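Local coordinates for primase X domain-containing protein (Sulfolobus solfataricus, PDB 4WYH) that is a noncatalytic subunit of the archaeal eukaryotic-type primase and is needed for efficient primer synthesis in DNA replication, at residues D45-F50 with L81-V86. Sequence-based numbering, arbitrary orientation.
Sequences DSRKRF and LQSGKV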
loop_
_atom_site.group_PDB
_atom_site.type_symbol
_atom_site.label_atom_id
_atom_site.label_comp_id
_atom_site.label_asym_id
_atom_site.label_seq_id
_atom_site.Cartn_x
_atom_site.Cartn_y
_atom_site.Cartn_z
ATOM N N ASP A 45 -11.273 -4.604 1.524
ATOM C CA ASP A 45 -11.377 -5.095 0.165
ATOM C C ASP A 45 -10.359 -4.497 -0.803
ATOM O O ASP A 45 -10.169 -5.017 -1.871
ATOM C CB ASP A 45 -12.764 -4.819 -0.378
ATOM C CG ASP A 45 -13.890 -5.550 0.439
ATOM O OD1 ASP A 45 -13.607 -6.527 1.179
ATOM O OD2 ASP A 45 -15.025 -5.069 0.320
ATOM N N SER A 46 -9.690 -3.407 -0.416
ATOM C CA SER A 46 -8.815 -2.709 -1.298
ATOM C C SER A 46 -7.338 -2.971 -1.041
ATOM O O SER A 46 -6.531 -2.299 -1.612
ATOM C CB SER A 46 -9.126 -1.214 -1.257
ATOM O OG SER A 46 -8.670 -0.638 -0.072
ATOM N N ARG A 47 -6.994 -3.924 -0.158
ATOM C CA ARG A 47 -5.592 -4.207 0.247
ATOM C C ARG A 47 -4.636 -4.425 -0.866
ATOM O O ARG A 47 -3.578 -3.811 -0.858
ATOM C CB ARG A 47 -5.495 -5.412 1.193
ATOM C CG ARG A 47 -5.915 -5.111 2.588
ATOM C CD ARG A 47 -6.047 -6.394 3.416
ATOM N NE ARG A 47 -7.096 -7.265 2.886
ATOM C CZ ARG A 47 -7.213 -8.534 3.222
ATOM N NH1 ARG A 47 -6.353 -9.123 4.088
ATOM N NH2 ARG A 47 -8.206 -9.217 2.724
ATOM N N LYS A 48 -5.003 -5.262 -1.852
ATOM C CA LYS A 48 -4.077 -5.565 -2.914
ATOM C C LYS A 48 -3.853 -4.359 -3.824
ATOM O O LYS A 48 -2.756 -4.001 -4.128
ATOM C CB LYS A 48 -4.511 -6.826 -3.663
ATOM C CG LYS A 48 -4.152 -8.080 -2.884
ATOM C CD LYS A 48 -4.625 -9.309 -3.632
ATOM C CE LYS A 48 -4.462 -10.511 -2.737
ATOM N NZ LYS A 48 -4.955 -11.736 -3.426
ATOM N N ARG A 49 -4.917 -3.664 -4.175
ATOM C CA ARG A 49 -4.761 -2.433 -4.959
ATOM C C ARG A 49 -3.957 -1.345 -4.214
ATOM O O ARG A 49 -3.123 -0.694 -4.827
ATOM C CB ARG A 49 -6.158 -1.891 -5.319
ATOM C CG ARG A 49 -6.897 -2.854 -6.205
ATOM C CD ARG A 49 -8.079 -2.170 -6.912
ATOM N NE ARG A 49 -8.925 -1.381 -6.011
ATOM C CZ ARG A 49 -9.995 -1.850 -5.412
ATOM N NH1 ARG A 49 -10.284 -3.108 -5.532
ATOM N NH2 ARG A 49 -10.755 -1.068 -4.645
ATOM N N PHE A 50 -4.157 -1.194 -2.903
ATOM C CA PHE A 50 -3.401 -0.224 -2.087
ATOM C C PHE A 50 -1.945 -0.607 -2.159
ATOM O O PHE A 50 -1.114 0.222 -2.354
ATOM C CB PHE A 50 -3.869 -0.235 -0.645
ATOM C CG PHE A 50 -3.142 0.762 0.238
ATOM C CD1 PHE A 50 -3.357 2.099 0.059
ATOM C CD2 PHE A 50 -2.197 0.359 1.140
ATOM C CE1 PHE A 50 -2.716 3.025 0.834
ATOM C CE2 PHE A 50 -1.527 1.302 1.926
ATOM C CZ PHE A 50 -1.789 2.631 1.748
ATOM N N LEU A 81 -5.914 -7.907 8.359
ATOM C CA LEU A 81 -7.299 -8.436 8.295
ATOM C C LEU A 81 -7.509 -9.835 8.901
ATOM O O LEU A 81 -8.446 -10.014 9.689
ATOM C CB LEU A 81 -7.838 -8.410 6.854
ATOM C CG LEU A 81 -9.342 -8.175 6.602
ATOM C CD1 LEU A 81 -10.172 -9.130 7.404
ATOM C CD2 LEU A 81 -9.802 -6.771 6.964
ATOM N N GLN A 82 -6.673 -10.814 8.525
ATOM C CA GLN A 82 -6.907 -12.297 8.799
ATOM C C GLN A 82 -7.988 -13.004 7.997
ATOM O O GLN A 82 -8.292 -14.163 8.302
ATOM C CB GLN A 82 -7.040 -12.776 10.296
ATOM C CG GLN A 82 -7.383 -11.818 11.424
ATOM C CD GLN A 82 -7.314 -12.518 12.776
ATOM O OE1 GLN A 82 -6.933 -11.911 13.787
ATOM N NE2 GLN A 82 -7.670 -13.808 12.804
ATOM N N SER A 83 -8.589 -12.345 7.007
ATOM C CA SER A 83 -9.172 -13.101 5.941
ATOM C C SER A 83 -8.309 -12.669 4.772
ATOM O O SER A 83 -8.130 -11.502 4.487
ATOM C CB SER A 83 -10.654 -12.829 5.723
ATOM O OG SER A 83 -10.827 -11.595 5.064
ATOM N N GLY A 84 -7.710 -13.657 4.157
ATOM C CA GLY A 84 -7.286 -13.553 2.810
ATOM C C GLY A 84 -5.869 -14.056 2.698
ATOM O O GLY A 84 -5.219 -14.328 3.656
ATOM N N LYS A 85 -5.407 -14.168 1.484
ATOM C CA LYS A 85 -4.058 -14.528 1.293
ATOM C C LYS A 85 -3.356 -13.748 0.184
ATOM O O LYS A 85 -3.947 -13.368 -0.815
ATOM C CB LYS A 85 -3.982 -15.986 1.022
ATOM C CG LYS A 85 -4.558 -16.328 -0.316
ATOM C CD LYS A 85 -3.877 -17.581 -0.807
ATOM C CE LYS A 85 -4.451 -18.065 -2.107
ATOM N NZ LYS A 85 -5.459 -19.166 -1.829
ATOM N N VAL A 86 -2.080 -13.517 0.421
ATOM C CA VAL A 86 -1.200 -12.904 -0.555
ATOM C C VAL A 86 0.070 -13.798 -0.772
ATOM O O VAL A 86 0.624 -14.341 0.188
ATOM C CB VAL A 86 -0.838 -11.432 -0.161
ATOM C CG1 VAL A 86 0.147 -11.371 1.041
ATOM C CG2 VAL A 86 -0.220 -10.755 -1.369
#
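The first turn of helix 47-63 is tied to the loop that joins helix 67-78 to helix 88-101 in this all-helical protein of the Primase X family, with R47 and K48 each reaching a backbone carbonyl of that loop. R47 grips S83 O end-on with both terminal nitrogens, NH1 at 3.0 Å and NH2 at 2.9 Å. The oxygen lies close to the guanidinium plane, although both N-H bonds are bent (136° and 143°), as expected when two donors share one acceptor. L81 covers one face of this group: its CG stands 3.9 Å above the plane, over the centre, and its CB comes within 3.2 Å of R47 NH1. The K48 chain, extended beyond CG, carries NZ to K85 O, a weak hydrogen bond of 3.2 Å. G84 takes backbone angles that call for glycine, and a CB there would also press on R47 NH2. The guanidinium is held further by Q44 O at NE and by Y78, through its carbonyl at NH1 and a cation-pi contact. An alanine at R47 removes both donors to S83 O and the flat group under L81, and would probably leave a gap there and the loop less firmly held. D45, just before the helix, binds manganese in another structure of this protein, but carries no metal here. The R47 grip, with a weaker one from K48, helps hold the loop against the helix start without charge pairing between the two segments.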